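Local atomic coordinates of transmembrane oligosaccharyl transferase (Archaeoglobus fulgidus, PDB entry 3WAJ), a protein that belongs to the STT3/AglB family of large integral membrane enzymes with a GT-C-type transmembrane region, followed in this archaeal member by a core and a peripheral domain. Residues Ala167-Gln170 / Val171-Leu174; Gly209-Val212 / Leu213-Ala217; Ile799-Asn802 / Gln803-Phe807. All coordinates share one frame; numbering follows the deposited sequence.

Interactions 1 and 2 lie in the membrane-spanning part of the chain, on helix 163-181 and on helix 199-214, which follows it in the sequence. Both are largely buried, and they touch through W169, which packs on L210, Y211 and S214. Each has a serine whose hydroxyl turns back to a main-chain carbonyl one turn earlier, but interaction 1 lies within a running helix, whereas interaction 2 sits where a helix stops and reaches a sulfate ion. Interaction 3, its centre about 55 and 50 Å from those of interactions 1 and 2, is a beta hairpin end in the peripheral domain, only partly buried, where polar side chains and an aliphatic-aromatic contact replace helical packing.

Interaction 1: residues Ala167-Gln170 / Val171-Leu174; sequences AFWQ and VSAL
A167 meets V171 one turn further along: the A167 O takes the V171 N-H at 3.1 Å. V171 also rests a methyl on this carbonyl, its CG2 lying 3.2 Å from A167 O, and the side chain also touches L127 of helix 121-131.

At F168 the carbonyl is gripped twice. S172 N donates to F168 O at 3.0 Å, and S172 OG adds a second bond to F168 O at 2.7 Å. The two donors come from opposite faces of the carbonyl plane, the hydroxyl standing 38° out of it. The S172 chi1 of -72° sets OG beside its own backbone N and turns it back to the preceding turn, a common way for a serine to satisfy its hydroxyl inside a helix. There OG also lies 3.5 Å from F168 CE2. The same edge of the F168 ring also meets its neighbour, CD2 standing 3.8 Å above the W169 ring plane, over its centre.

All of this belongs to helix 163-181, one of the membrane-spanning helices of the STT3 N-terminal region, with helices 121-131, 199-214, 221-234 and 405-420 packed around it. W169 faces helix 199-214, as does A173, which touches T207 there: the indole lies against L210, Y211 and S214 and meets F85 edge-to-face, while CE3 touches S172 CB. The W169 carbonyl O accepts A173 N at 2.8 Å.

Q170 closes the turn by accepting the L174 N-H on its main-chain O, and L174 CG crowds that same Q170 O at 3.4 Å. The long Q170 side chain runs to W413 and M417 of helix 405-420, and L174 joins it on W413 and I221.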
ATOM      1  N   ALA A 167       1.272 -14.563  -8.153  1.00 38.98           N
ATOM      2  CA  ALA A 167       1.973 -15.813  -7.869  1.00 43.25           C
ATOM      3  C   ALA A 167       1.243 -17.013  -8.475  1.00 46.96           C
ATOM      4  O   ALA A 167       1.845 -17.844  -9.157  1.00 50.98           O
ATOM      5  CB  ALA A 167       2.181 -16.002  -6.379  1.00 40.09           C
ATOM      6  N   PHE A 168      -0.062 -17.081  -8.251  1.00 40.47           N
ATOM      7  CA  PHE A 168      -0.859 -18.211  -8.708  1.00 41.92           C
ATOM      8  C   PHE A 168      -0.801 -18.356 -10.233  1.00 48.37           C
ATOM      9  O   PHE A 168      -0.539 -19.438 -10.741  1.00 55.57           O
ATOM     10  CB  PHE A 168      -2.308 -18.062  -8.220  1.00 42.99           C
ATOM     11  CG  PHE A 168      -3.189 -19.253  -8.516  1.00 42.17           C
ATOM     12  CD1 PHE A 168      -3.525 -20.142  -7.511  1.00 40.59           C
ATOM     13  CD2 PHE A 168      -3.703 -19.462  -9.793  1.00 49.00           C
ATOM     14  CE1 PHE A 168      -4.344 -21.224  -7.767  1.00 41.67           C
ATOM     15  CE2 PHE A 168      -4.514 -20.548 -10.063  1.00 50.40           C
ATOM     16  CZ  PHE A 168      -4.839 -21.431  -9.046  1.00 45.75           C
ATOM     17  N   TRP A 169      -1.049 -17.284 -10.975  1.00 45.48           N
ATOM     18  CA  TRP A 169      -1.052 -17.423 -12.426  1.00 47.11           C
ATOM     19  C   TRP A 169       0.355 -17.559 -13.021  1.00 52.50           C
ATOM     20  O   TRP A 169       0.523 -18.175 -14.076  1.00 62.55           O
ATOM     21  CB  TRP A 169      -1.874 -16.309 -13.108  1.00 40.51           C
ATOM     22  CG  TRP A 169      -3.347 -16.364 -12.734  1.00 43.73           C
ATOM     23  CD1 TRP A 169      -4.058 -15.424 -12.032  1.00 44.81           C
ATOM     24  CD2 TRP A 169      -4.272 -17.432 -13.016  1.00 43.95           C
ATOM     25  NE1 TRP A 169      -5.362 -15.836 -11.874  1.00 41.62           N
ATOM     26  CE2 TRP A 169      -5.519 -17.064 -12.461  1.00 45.03           C
ATOM     27  CE3 TRP A 169      -4.164 -18.658 -13.680  1.00 43.89           C
ATOM     28  CZ2 TRP A 169      -6.656 -17.886 -12.559  1.00 43.17           C
ATOM     29  CZ3 TRP A 169      -5.285 -19.469 -13.777  1.00 42.72           C
ATOM     30  CH2 TRP A 169      -6.516 -19.082 -13.216  1.00 45.66           C
ATOM     31  N   GLN A 170       1.369 -17.004 -12.361  1.00 46.14           N
ATOM     32  CA  GLN A 170       2.728 -17.124 -12.894  1.00 47.45           C
ATOM     33  C   GLN A 170       3.190 -18.576 -12.841  1.00 49.44           C
ATOM     34  O   GLN A 170       3.637 -19.136 -13.847  1.00 44.64           O
ATOM     35  CB  GLN A 170       3.729 -16.247 -12.142  1.00 47.11           C
ATOM     36  CG  GLN A 170       5.114 -16.246 -12.793  1.00 50.15           C
ATOM     37  CD  GLN A 170       6.208 -15.793 -11.849  1.00 53.11           C
ATOM     38  OE1 GLN A 170       6.801 -14.723 -12.024  1.00 61.01           O
ATOM     39  NE2 GLN A 170       6.481 -16.605 -10.837  1.00 45.94           N
ATOM     40  N   VAL A 171       3.076 -19.170 -11.654  1.00 50.59           N
ATOM     41  CA  VAL A 171       3.387 -20.580 -11.447  1.00 52.95           C
ATOM     42  C   VAL A 171       2.524 -21.462 -12.349  1.00 57.19           C
ATOM     43  O   VAL A 171       3.028 -22.387 -12.987  1.00 66.18           O
ATOM     44  CB  VAL A 171       3.208 -20.974  -9.974  1.00 48.46           C
ATOM     45  CG1 VAL A 171       3.565 -22.446  -9.755  1.00 42.78           C
ATOM     46  CG2 VAL A 171       4.075 -20.087  -9.097  1.00 44.95           C
ATOM     47  N   SER A 172       1.228 -21.167 -12.397  1.00 49.12           N
ATOM     48  CA  SER A 172       0.302 -21.860 -13.290  1.00 46.58           C
ATOM     49  C   SER A 172       0.787 -21.803 -14.718  1.00 53.75           C
ATOM     50  O   SER A 172       0.741 -22.805 -15.425  1.00 55.82           O
ATOM     51  CB  SER A 172      -1.103 -21.245 -13.229  1.00 42.93           C
ATOM     52  OG  SER A 172      -1.741 -21.557 -12.010  1.00 44.01           O
ATOM     53  N   ALA A 173       1.238 -20.623 -15.148  1.00 55.99           N
ATOM     54  CA  ALA A 173       1.678 -20.446 -16.527  1.00 53.86           C
ATOM     55  C   ALA A 173       2.896 -21.326 -16.824  1.00 57.82           C
ATOM     56  O   ALA A 173       2.963 -21.953 -17.876  1.00 57.18           O
ATOM     57  CB  ALA A 173       1.972 -18.987 -16.825  1.00 47.73           C
ATOM     58  N   LEU A 174       3.842 -21.386 -15.888  1.00 56.36           N
ATOM     59  CA  LEU A 174       5.021 -22.228 -16.050  1.00 55.51           C
ATOM     60  C   LEU A 174       4.641 -23.715 -16.127  1.00 58.76           C
ATOM     61  O   LEU A 174       4.970 -24.404 -17.100  1.00 59.07           O
ATOM     62  CB  LEU A 174       5.994 -22.003 -14.899  1.00 55.58           C
ATOM     63  CG  LEU A 174       6.558 -20.602 -14.695  1.00 60.39           C
ATOM     64  CD1 LEU A 174       7.384 -20.566 -13.420  1.00 65.22           C
ATOM     65  CD2 LEU A 174       7.398 -20.154 -15.887  1.00 56.60           C
TER

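Interaction 2: residues Gly209-Val212 / Leu213-Ala217; sequences GLYV and LSWGA. With SO4 (sulfate ion), chain C.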
ATOM      1  N   GLY A 209      -2.574 -15.166 -20.134  1.00 47.78           N
ATOM      2  CA  GLY A 209      -3.632 -14.176 -20.227  1.00 42.99           C
ATOM      3  C   GLY A 209      -4.142 -13.749 -18.862  1.00 43.18           C
ATOM      4  O   GLY A 209      -4.244 -12.542 -18.587  1.00 42.89           O
ATOM      5  N   LEU A 210      -4.438 -14.723 -18.002  1.00 44.04           N
ATOM      6  CA  LEU A 210      -4.998 -14.412 -16.684  1.00 44.87           C
ATOM      7  C   LEU A 210      -3.961 -13.711 -15.819  1.00 40.39           C
ATOM      8  O   LEU A 210      -4.292 -12.801 -15.047  1.00 36.87           O
ATOM      9  CB  LEU A 210      -5.547 -15.662 -16.004  1.00 44.61           C
ATOM     10  CG  LEU A 210      -6.791 -16.209 -16.699  1.00 45.96           C
ATOM     11  CD1 LEU A 210      -7.361 -17.414 -15.978  1.00 47.97           C
ATOM     12  CD2 LEU A 210      -7.841 -15.122 -16.823  1.00 43.78           C
ATOM     13  N   TYR A 211      -2.700 -14.107 -15.980  1.00 35.45           N
ATOM     14  CA  TYR A 211      -1.591 -13.435 -15.294  1.00 34.43           C
ATOM     15  C   TYR A 211      -1.545 -11.925 -15.614  1.00 39.02           C
ATOM     16  O   TYR A 211      -1.585 -11.089 -14.710  1.00 41.62           O
ATOM     17  CB  TYR A 211      -0.262 -14.139 -15.618  1.00 36.37           C
ATOM     18  CG  TYR A 211       0.943 -13.562 -14.915  1.00 38.55           C
ATOM     19  CD1 TYR A 211       0.870 -13.151 -13.594  1.00 39.90           C
ATOM     20  CD2 TYR A 211       2.155 -13.438 -15.568  1.00 39.21           C
ATOM     21  CE1 TYR A 211       1.970 -12.619 -12.949  1.00 41.69           C
ATOM     22  CE2 TYR A 211       3.265 -12.906 -14.926  1.00 39.31           C
ATOM     23  CZ  TYR A 211       3.162 -12.499 -13.618  1.00 39.25           C
ATOM     24  OH  TYR A 211       4.253 -11.966 -12.971  1.00 42.68           O
ATOM     25  N   VAL A 212      -1.489 -11.571 -16.895  1.00 42.30           N
ATOM     26  CA  VAL A 212      -1.494 -10.156 -17.288  1.00 37.90           C
ATOM     27  C   VAL A 212      -2.796  -9.474 -16.868  1.00 36.68           C
ATOM     28  O   VAL A 212      -2.814  -8.290 -16.554  1.00 38.48           O
ATOM     29  CB  VAL A 212      -1.276  -9.980 -18.822  1.00 36.61           C
ATOM     30  CG1 VAL A 212      -1.064  -8.508 -19.180  1.00 32.80           C
ATOM     31  CG2 VAL A 212      -0.093 -10.815 -19.315  1.00 27.50           C
ATOM     32  N   LEU A 213      -3.895 -10.221 -16.849  1.00 38.68           N
ATOM     33  CA  LEU A 213      -5.182  -9.624 -16.469  1.00 40.50           C
ATOM     34  C   LEU A 213      -5.275  -9.422 -14.949  1.00 42.47           C
ATOM     35  O   LEU A 213      -6.138  -8.689 -14.463  1.00 38.33           O
ATOM     36  CB  LEU A 213      -6.368 -10.429 -17.022  1.00 47.02           C
ATOM     37  CG  LEU A 213      -6.547 -10.446 -18.545  1.00 49.50           C
ATOM     38  CD1 LEU A 213      -7.883 -11.075 -18.974  1.00 45.41           C
ATOM     39  CD2 LEU A 213      -6.416  -9.040 -19.112  1.00 45.85           C
ATOM     40  N   SER A 214      -4.378 -10.064 -14.200  1.00 41.82           N
ATOM     41  CA  SER A 214      -4.303  -9.849 -12.749  1.00 41.30           C
ATOM     42  C   SER A 214      -3.374  -8.697 -12.430  1.00 37.66           C
ATOM     43  O   SER A 214      -3.543  -7.997 -11.435  1.00 30.41           O
ATOM     44  CB  SER A 214      -3.799 -11.098 -12.025  1.00 42.17           C
ATOM     45  OG  SER A 214      -4.651 -12.190 -12.237  1.00 50.04           O
ATOM     46  N   TRP A 215      -2.385  -8.518 -13.294  1.00 37.78           N
ATOM     47  CA  TRP A 215      -1.327  -7.548 -13.078  1.00 39.91           C
ATOM     48  C   TRP A 215      -0.742  -7.132 -14.437  1.00 39.17           C
ATOM     49  O   TRP A 215      -0.183  -7.971 -15.163  1.00 38.51           O
ATOM     50  CB  TRP A 215      -0.252  -8.200 -12.217  1.00 41.94           C
ATOM     51  CG  TRP A 215       0.791  -7.260 -11.704  1.00 40.81           C
ATOM     52  CD1 TRP A 215       0.579  -6.095 -11.022  1.00 35.77           C
ATOM     53  CD2 TRP A 215       2.212  -7.424 -11.797  1.00 29.70           C
ATOM     54  NE1 TRP A 215       1.781  -5.520 -10.697  1.00 32.92           N
ATOM     55  CE2 TRP A 215       2.808  -6.323 -11.157  1.00 30.95           C
ATOM     56  CE3 TRP A 215       3.044  -8.406 -12.362  1.00 34.90           C
ATOM     57  CZ2 TRP A 215       4.197  -6.155 -11.065  1.00 34.33           C
ATOM     58  CZ3 TRP A 215       4.434  -8.253 -12.269  1.00 35.74           C
ATOM     59  CH2 TRP A 215       4.993  -7.133 -11.624  1.00 37.54           C
ATOM     60  N   GLY A 216      -0.866  -5.846 -14.773  1.00 33.82           N
ATOM     61  CA  GLY A 216      -0.478  -5.342 -16.088  1.00 35.42           C
ATOM     62  C   GLY A 216       0.971  -5.578 -16.496  1.00 38.87           C
ATOM     63  O   GLY A 216       1.275  -5.742 -17.685  1.00 40.75           O
ATOM     64  N   ALA A 217       1.860  -5.604 -15.503  1.00 36.78           N
ATOM     65  CA  ALA A 217       3.290  -5.823 -15.717  1.00 40.13           C
ATOM     66  C   ALA A 217       3.595  -7.290 -15.988  1.00 39.55           C
ATOM     67  O   ALA A 217       4.753  -7.658 -16.220  1.00 42.26           O
ATOM     68  CB  ALA A 217       4.079  -5.338 -14.513  1.00 43.52           C
TER
HETATM   69  S   SO4 C 902       0.929  -2.848  -7.638  1.00 53.58           S
HETATM   70  O1  SO4 C 902      -0.359  -2.376  -7.115  1.00 50.57           O
HETATM   71  O2  SO4 C 902       1.367  -1.915  -8.681  1.00 57.00           O
HETATM   72  O3  SO4 C 902       1.897  -2.880  -6.541  1.00 60.19           O
HETATM   73  O4  SO4 C 902       0.837  -4.194  -8.218  1.00 54.10           O
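W215 leaves its helix with CB 4.0 Å from Y211 O, the carbonyl that accepts the W215 N-H within its own plane; S214 N reaches the same oxygen from above that plane. Beyond CB, CG is anti to the W215 backbone N (chi1 -170°), which carries the indole onward past the helix end, side by side with the Y211 side chain and pointing the same way. On the six-membered ring, CE3 and CZ3 meet the phenol oxygen: Y211 OH lies near the indole plane, at its edge, 3.8 Å from W215 CZ3. That hydroxyl is hydrogen-bonded to Y430. A217 CB sits 3.4 Å above one indole face, offset toward the rim by CH2. On the five-membered ring, CD1 comes 3.4 Å from O4 of the sulfate ion, and the tip, W215 NE1, makes a weak, bent hydrogen bond of 3.0 Å to the same sulfate O4, 123° at the hydrogen.

Behind W215 the last turn is tied by L213 N to G209 O and by S214 OG to L210 O at 2.9 Å. H81, H162 and R426 also bind the sulfate, probably from the crystallisation liquor, and the W215 side chain is about 8 Å from the zinc ion held by D47, D161 and H163, so the C-terminal end of helix 199-214 helps line a sulfate site near the metal, consistent with a place that can accept an anion.

Interaction 3: residues Ile799-Asn802 / Gln803-Phe807; sequences IKTN and QNRTF
I799 and F807 form an antiparallel hydrogen-bonded pair, I799 N to F807 O at 3.0 Å and F807 N to I799 O at 3.2 Å, and the two chain directions run 169° apart. They belong to a beta hairpin of strands 792-800 and 806-814 in a four-stranded antiparallel sheet of the peripheral domain. It reverses through a type I turn from T801 to N804 with a G1-type bulge: N804, in left-handed conformation, donates to T801 O at 2.7 Å, while T801 N donates to R805 O.

T801 adds an ST turn inside this one. With chi1 at 85°, its OG1 sits between backbone N and carbonyl carbon and receives Q803 N at 3.0 Å; E698 bonds to the same hydroxyl. E698, at the end of strand 693-698, also takes N802 ND2 and Q803 NE2 on its main-chain O, and it shares R805 with D686 through salt bridges.

On the K800 and T806 face, the extended lysine lays CE 3.1 Å from N804 OD1. On the other, I799 CB stands over the F807 ring in a CH-pi contact, 3.8 Å from the centroid and 25° off the normal. T801 CG2 lies over one face of the R805 guanidinium and 3.9 Å from F807 CE1, at the edge of that ring and near its plane.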
ATOM      1  N   ILE A 799     -13.359  25.262  23.427  1.00 46.38           N
ATOM      2  CA  ILE A 799     -13.948  24.322  22.471  1.00 42.19           C
ATOM      3  C   ILE A 799     -14.098  22.962  23.147  1.00 39.69           C
ATOM      4  O   ILE A 799     -13.186  22.523  23.838  1.00 42.32           O
ATOM      5  CB  ILE A 799     -13.063  24.181  21.212  1.00 39.65           C
ATOM      6  CG1 ILE A 799     -12.644  25.559  20.670  1.00 32.34           C
ATOM      7  CG2 ILE A 799     -13.759  23.327  20.130  1.00 43.11           C
ATOM      8  CD1 ILE A 799     -13.808  26.416  20.155  1.00 36.47           C
ATOM      9  N   LYS A 800     -15.241  22.301  22.956  1.00 45.21           N
ATOM     10  CA  LYS A 800     -15.450  20.952  23.492  1.00 45.29           C
ATOM     11  C   LYS A 800     -15.684  19.928  22.374  1.00 45.64           C
ATOM     12  O   LYS A 800     -16.557  20.110  21.520  1.00 49.27           O
ATOM     13  CB  LYS A 800     -16.635  20.925  24.454  1.00 46.01           C
ATOM     14  CG  LYS A 800     -16.767  19.635  25.278  1.00 47.76           C
ATOM     15  CD  LYS A 800     -18.017  19.693  26.160  1.00 52.04           C
ATOM     16  CE  LYS A 800     -18.221  18.418  26.959  1.00 62.48           C
ATOM     17  NZ  LYS A 800     -19.632  18.280  27.472  1.00 72.32           N
ATOM     18  N   THR A 801     -14.921  18.839  22.399  1.00 38.67           N
ATOM     19  CA  THR A 801     -15.014  17.828  21.354  1.00 45.75           C
ATOM     20  C   THR A 801     -16.051  16.786  21.736  1.00 46.19           C
ATOM     21  O   THR A 801     -16.436  16.683  22.899  1.00 46.96           O
ATOM     22  CB  THR A 801     -13.654  17.141  21.124  1.00 42.05           C
ATOM     23  OG1 THR A 801     -13.488  16.072  22.068  1.00 38.19           O
ATOM     24  CG2 THR A 801     -12.518  18.151  21.302  1.00 37.26           C
ATOM     25  N   ASN A 802     -16.470  15.984  20.763  1.00 44.21           N
ATOM     26  CA  ASN A 802     -17.411  14.898  21.014  1.00 39.70           C
ATOM     27  C   ASN A 802     -16.850  13.804  21.920  1.00 44.86           C
ATOM     28  O   ASN A 802     -17.510  12.800  22.153  1.00 53.07           O
ATOM     29  CB  ASN A 802     -17.840  14.273  19.693  1.00 36.42           C
ATOM     30  CG  ASN A 802     -16.660  13.949  18.802  1.00 34.87           C
ATOM     31  OD1 ASN A 802     -15.807  14.809  18.533  1.00 34.45           O
ATOM     32  ND2 ASN A 802     -16.578  12.693  18.368  1.00 36.46           N
ATOM     33  N   GLN A 803     -15.623  13.982  22.404  1.00 44.04           N
ATOM     34  CA  GLN A 803     -15.034  13.069  23.381  1.00 46.25           C
ATOM     35  C   GLN A 803     -15.030  13.741  24.736  1.00 49.16           C
ATOM     36  O   GLN A 803     -14.384  13.262  25.666  1.00 48.53           O
ATOM     37  CB  GLN A 803     -13.594  12.714  23.008  1.00 44.91           C
ATOM     38  CG  GLN A 803     -13.449  12.074  21.642  1.00 42.53           C
ATOM     39  CD  GLN A 803     -14.208  10.773  21.534  1.00 41.75           C
ATOM     40  OE1 GLN A 803     -14.491  10.117  22.541  1.00 49.97           O
ATOM     41  NE2 GLN A 803     -14.544  10.387  20.309  1.00 34.07           N
ATOM     42  N   ASN A 804     -15.746  14.859  24.828  1.00 54.30           N
ATOM     43  CA  ASN A 804     -15.820  15.654  26.049  1.00 59.99           C
ATOM     44  C   ASN A 804     -14.430  16.038  26.544  1.00 57.18           C
ATOM     45  O   ASN A 804     -14.102  15.878  27.726  1.00 60.44           O
ATOM     46  CB  ASN A 804     -16.654  14.941  27.129  1.00 65.72           C
ATOM     47  CG  ASN A 804     -18.100  14.683  26.684  1.00 73.18           C
ATOM     48  OD1 ASN A 804     -18.689  15.474  25.941  1.00 73.16           O
ATOM     49  ND2 ASN A 804     -18.666  13.564  27.128  1.00 77.56           N
ATOM     50  N   ARG A 805     -13.619  16.517  25.605  1.00 47.01           N
ATOM     51  CA  ARG A 805     -12.302  17.082  25.884  1.00 40.13           C
ATOM     52  C   ARG A 805     -12.350  18.551  25.511  1.00 45.17           C
ATOM     53  O   ARG A 805     -13.019  18.925  24.539  1.00 52.68           O
ATOM     54  CB  ARG A 805     -11.234  16.376  25.052  1.00 33.25           C
ATOM     55  CG  ARG A 805      -9.864  17.041  25.074  1.00 37.75           C
ATOM     56  CD  ARG A 805      -8.846  16.205  24.297  1.00 38.85           C
ATOM     57  NE  ARG A 805      -9.079  16.228  22.854  1.00 34.22           N
ATOM     58  CZ  ARG A 805      -8.540  17.121  22.023  1.00 40.79           C
ATOM     59  NH1 ARG A 805      -7.731  18.058  22.491  1.00 29.07           N
ATOM     60  NH2 ARG A 805      -8.811  17.081  20.722  1.00 46.80           N
ATOM     61  N   THR A 806     -11.663  19.390  26.281  1.00 45.62           N
ATOM     62  CA  THR A 806     -11.613  20.815  25.968  1.00 46.85           C
ATOM     63  C   THR A 806     -10.208  21.296  25.603  1.00 45.46           C
ATOM     64  O   THR A 806      -9.204  20.680  25.968  1.00 42.73           O
ATOM     65  CB  THR A 806     -12.179  21.674  27.109  1.00 47.12           C
ATOM     66  OG1 THR A 806     -11.372  21.505  28.282  1.00 53.72           O
ATOM     67  CG2 THR A 806     -13.617  21.279  27.400  1.00 43.25           C
ATOM     68  N   PHE A 807     -10.156  22.404  24.873  1.00 40.85           N
ATOM     69  CA  PHE A 807      -8.899  23.082  24.580  1.00 40.26           C
ATOM     70  C   PHE A 807      -9.270  24.510  24.277  1.00 44.16           C
ATOM     71  O   PHE A 807     -10.441  24.800  24.014  1.00 49.84           O
ATOM     72  CB  PHE A 807      -8.155  22.444  23.387  1.00 42.46           C
ATOM     73  CG  PHE A 807      -8.937  22.449  22.092  1.00 43.24           C
ATOM     74  CD1 PHE A 807      -9.627  21.307  21.681  1.00 44.16           C
ATOM     75  CD2 PHE A 807      -8.986  23.586  21.285  1.00 41.25           C
ATOM     76  CE1 PHE A 807     -10.361  21.295  20.484  1.00 40.22           C
ATOM     77  CE2 PHE A 807      -9.718  23.581  20.086  1.00 42.33           C
ATOM     78  CZ  PHE A 807     -10.404  22.423  19.689  1.00 38.18           C
TER